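Local coordinates for protein beta-1,3-glucosyltransferase (Paecilomyces sp. J18, PDB 5JVV) that is a fungal carbohydrate-active enzyme of the glucosyltransferase kind, probably with a beta-sandwich core, and carries four disulfides, at residues 23-28 and 72-77. Numbering follows the deposited sequence.
Sequences DRDPTN and SVRLES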
loop_
_atom_site.group_PDB
_atom_site.type_symbol
_atom_site.label_atom_id
_atom_site.label_comp_id
_atom_site.label_asym_id
_atom_site.label_seq_id
_atom_site.Cartn_x
_atom_site.Cartn_y
_atom_site.Cartn_z
ATOM N N ASP A 23 14.099 -9.154 -6.628
ATOM C CA ASP A 23 13.864 -10.075 -7.737
ATOM C C ASP A 23 12.826 -9.516 -8.710
ATOM O O ASP A 23 12.320 -8.403 -8.521
ATOM C CB ASP A 23 13.405 -11.427 -7.204
ATOM C CG ASP A 23 14.500 -12.155 -6.459
ATOM O OD1 ASP A 23 15.670 -12.066 -6.890
ATOM O OD2 ASP A 23 14.189 -12.809 -5.443
ATOM N N ARG A 24 12.514 -10.289 -9.749
ATOM C CA ARG A 24 11.497 -9.881 -10.712
ATOM C C ARG A 24 10.173 -9.698 -9.993
ATOM O O ARG A 24 9.844 -10.451 -9.073
ATOM C CB ARG A 24 11.338 -10.914 -11.833
ATOM C CG ARG A 24 12.534 -11.031 -12.756
ATOM C CD ARG A 24 12.205 -11.931 -13.941
ATOM N NE ARG A 24 13.389 -12.626 -14.435
ATOM C CZ ARG A 24 13.787 -13.818 -13.999
ATOM N NH1 ARG A 24 13.086 -14.448 -13.063
ATOM N NH2 ARG A 24 14.882 -14.383 -14.495
ATOM N N ASP A 25 9.420 -8.681 -10.402
ATOM C CA ASP A 25 8.149 -8.371 -9.744
ATOM C C ASP A 25 7.151 -9.524 -9.832
ATOM O O ASP A 25 6.823 -9.972 -10.931
ATOM C CB ASP A 25 7.530 -7.132 -10.383
ATOM C CG ASP A 25 6.252 -6.706 -9.694
ATOM O OD1 ASP A 25 6.091 -7.029 -8.502
ATOM O OD2 ASP A 25 5.401 -6.057 -10.340
ATOM N N PRO A 26 6.651 -10.004 -8.677
ATOM C CA PRO A 26 5.624 -11.053 -8.744
ATOM C C PRO A 26 4.362 -10.603 -9.490
ATOM O O PRO A 26 3.679 -11.450 -10.080
ATOM C CB PRO A 26 5.315 -11.320 -7.272
ATOM C CG PRO A 26 6.607 -11.001 -6.579
ATOM C CD PRO A 26 7.099 -9.770 -7.290
ATOM N N THR A 27 4.078 -9.300 -9.492
ATOM C CA THR A 27 2.930 -8.764 -10.235
ATOM C C THR A 27 3.258 -8.340 -11.682
ATOM O O THR A 27 2.457 -7.661 -12.342
ATOM C CB THR A 27 2.202 -7.630 -9.451
ATOM O OG1 THR A 27 3.162 -6.716 -8.895
ATOM C CG2 THR A 27 1.417 -8.213 -8.311
ATOM N N ASN A 28 4.436 -8.740 -12.160
ATOM C CA ASN A 28 4.806 -8.626 -13.573
ATOM C C ASN A 28 4.922 -7.199 -14.062
ATOM O O ASN A 28 4.769 -6.917 -15.258
ATOM C CB ASN A 28 3.831 -9.420 -14.450
ATOM C CG ASN A 28 3.814 -10.886 -14.096
ATOM O OD1 ASN A 28 4.860 -11.542 -14.087
ATOM N ND2 ASN A 28 2.644 -11.399 -13.757
ATOM N N SER A 72 12.836 0.934 -8.567
ATOM C CA SER A 72 12.002 1.192 -7.411
ATOM C C SER A 72 12.481 0.257 -6.308
ATOM O O SER A 72 13.483 -0.458 -6.474
ATOM C CB SER A 72 10.532 0.930 -7.764
ATOM O OG SER A 72 9.649 1.321 -6.715
ATOM N N VAL A 73 11.774 0.266 -5.187
ATOM C CA VAL A 73 12.079 -0.636 -4.082
ATOM C C VAL A 73 10.819 -1.293 -3.524
ATOM O O VAL A 73 9.684 -0.803 -3.704
ATOM C CB VAL A 73 12.845 0.074 -2.941
ATOM C CG1 VAL A 73 14.227 0.522 -3.423
ATOM C CG2 VAL A 73 12.035 1.258 -2.385
ATOM N N ARG A 74 11.027 -2.432 -2.869
ATOM C CA ARG A 74 9.957 -3.166 -2.225
ATOM C C ARG A 74 10.524 -3.657 -0.902
ATOM O O ARG A 74 11.436 -4.494 -0.868
ATOM C CB ARG A 74 9.476 -4.325 -3.119
ATOM C CG ARG A 74 8.602 -5.338 -2.404
ATOM C CD ARG A 74 7.868 -6.257 -3.379
ATOM N NE ARG A 74 7.409 -7.485 -2.720
ATOM C CZ ARG A 74 6.461 -8.292 -3.195
ATOM N NH1 ARG A 74 5.821 -7.987 -4.311
ATOM N NH2 ARG A 74 6.134 -9.393 -2.531
ATOM N N LEU A 75 10.016 -3.086 0.184
ATOM C CA LEU A 75 10.499 -3.381 1.527
ATOM C C LEU A 75 9.542 -4.351 2.211
ATOM O O LEU A 75 8.340 -4.121 2.222
ATOM C CB LEU A 75 10.591 -2.090 2.340
ATOM C CG LEU A 75 11.855 -1.247 2.147
ATOM C CD1 LEU A 75 11.993 -0.770 0.709
ATOM C CD2 LEU A 75 11.874 -0.063 3.112
ATOM N N GLU A 76 10.086 -5.433 2.764
ATOM C CA GLU A 76 9.294 -6.452 3.443
ATOM C C GLU A 76 9.833 -6.597 4.861
ATOM O O GLU A 76 11.026 -6.814 5.046
ATOM C CB GLU A 76 9.366 -7.786 2.691
ATOM C CG GLU A 76 8.896 -7.690 1.243
ATOM C CD GLU A 76 9.008 -8.994 0.486
ATOM O OE1 GLU A 76 9.613 -9.948 1.019
ATOM O OE2 GLU A 76 8.488 -9.063 -0.647
ATOM N N SER A 77 8.973 -6.467 5.864
ATOM C CA SER A 77 9.466 -6.441 7.236
ATOM C C SER A 77 10.151 -7.751 7.613
ATOM O O SER A 77 9.741 -8.822 7.182
ATOM C CB SER A 77 8.347 -6.114 8.230
ATOM O OG SER A 77 7.370 -7.142 8.264
HETATM O O HOH W 1 5.390 -5.762 -6.171
#
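An Asx turn in the loop between strands 18-20 and 31-33 meets the side chain of Arg74, which reaches out from strand 70-77. NH1 of Arg74 lies 3.7 Å from CD of Pro26, and the two side chains pass at a slant. OD1 of Asp25 stays 4.3 Å from NH1 of Arg74, too far for a salt bridge. A water spans the gap: it donates to Asp25 OD1 at 2.7 Å and accepts from Arg74 NH1 at the edge of the guanidinium. CG of Arg74 is anti to the backbone N (chi1 166°), and the extended chain carries the guanidinium across to the loop. Strand 70-77 runs antiparallel to strand 18-20 and parallel to strand 31-33, so the loop joins two of its neighbours in a mixed sheet. In the Asx turn, which overlaps a type I turn from Asp25 to Asn28, Thr27 N meets Asp25 OD1 from above the carboxylate plane. Thr27 OG1 donates to Asp25 OD2 from its syn side, 2.7 Å away and somewhat out of the plane. On the strand, Glu76 OE2 takes both NE (2.8 Å) and NH2 (3.0 Å) of Arg74, nearly in the guanidinium plane. This salt bridge limits guanidinium rotation, and Phe21 adds a cation-pi contact.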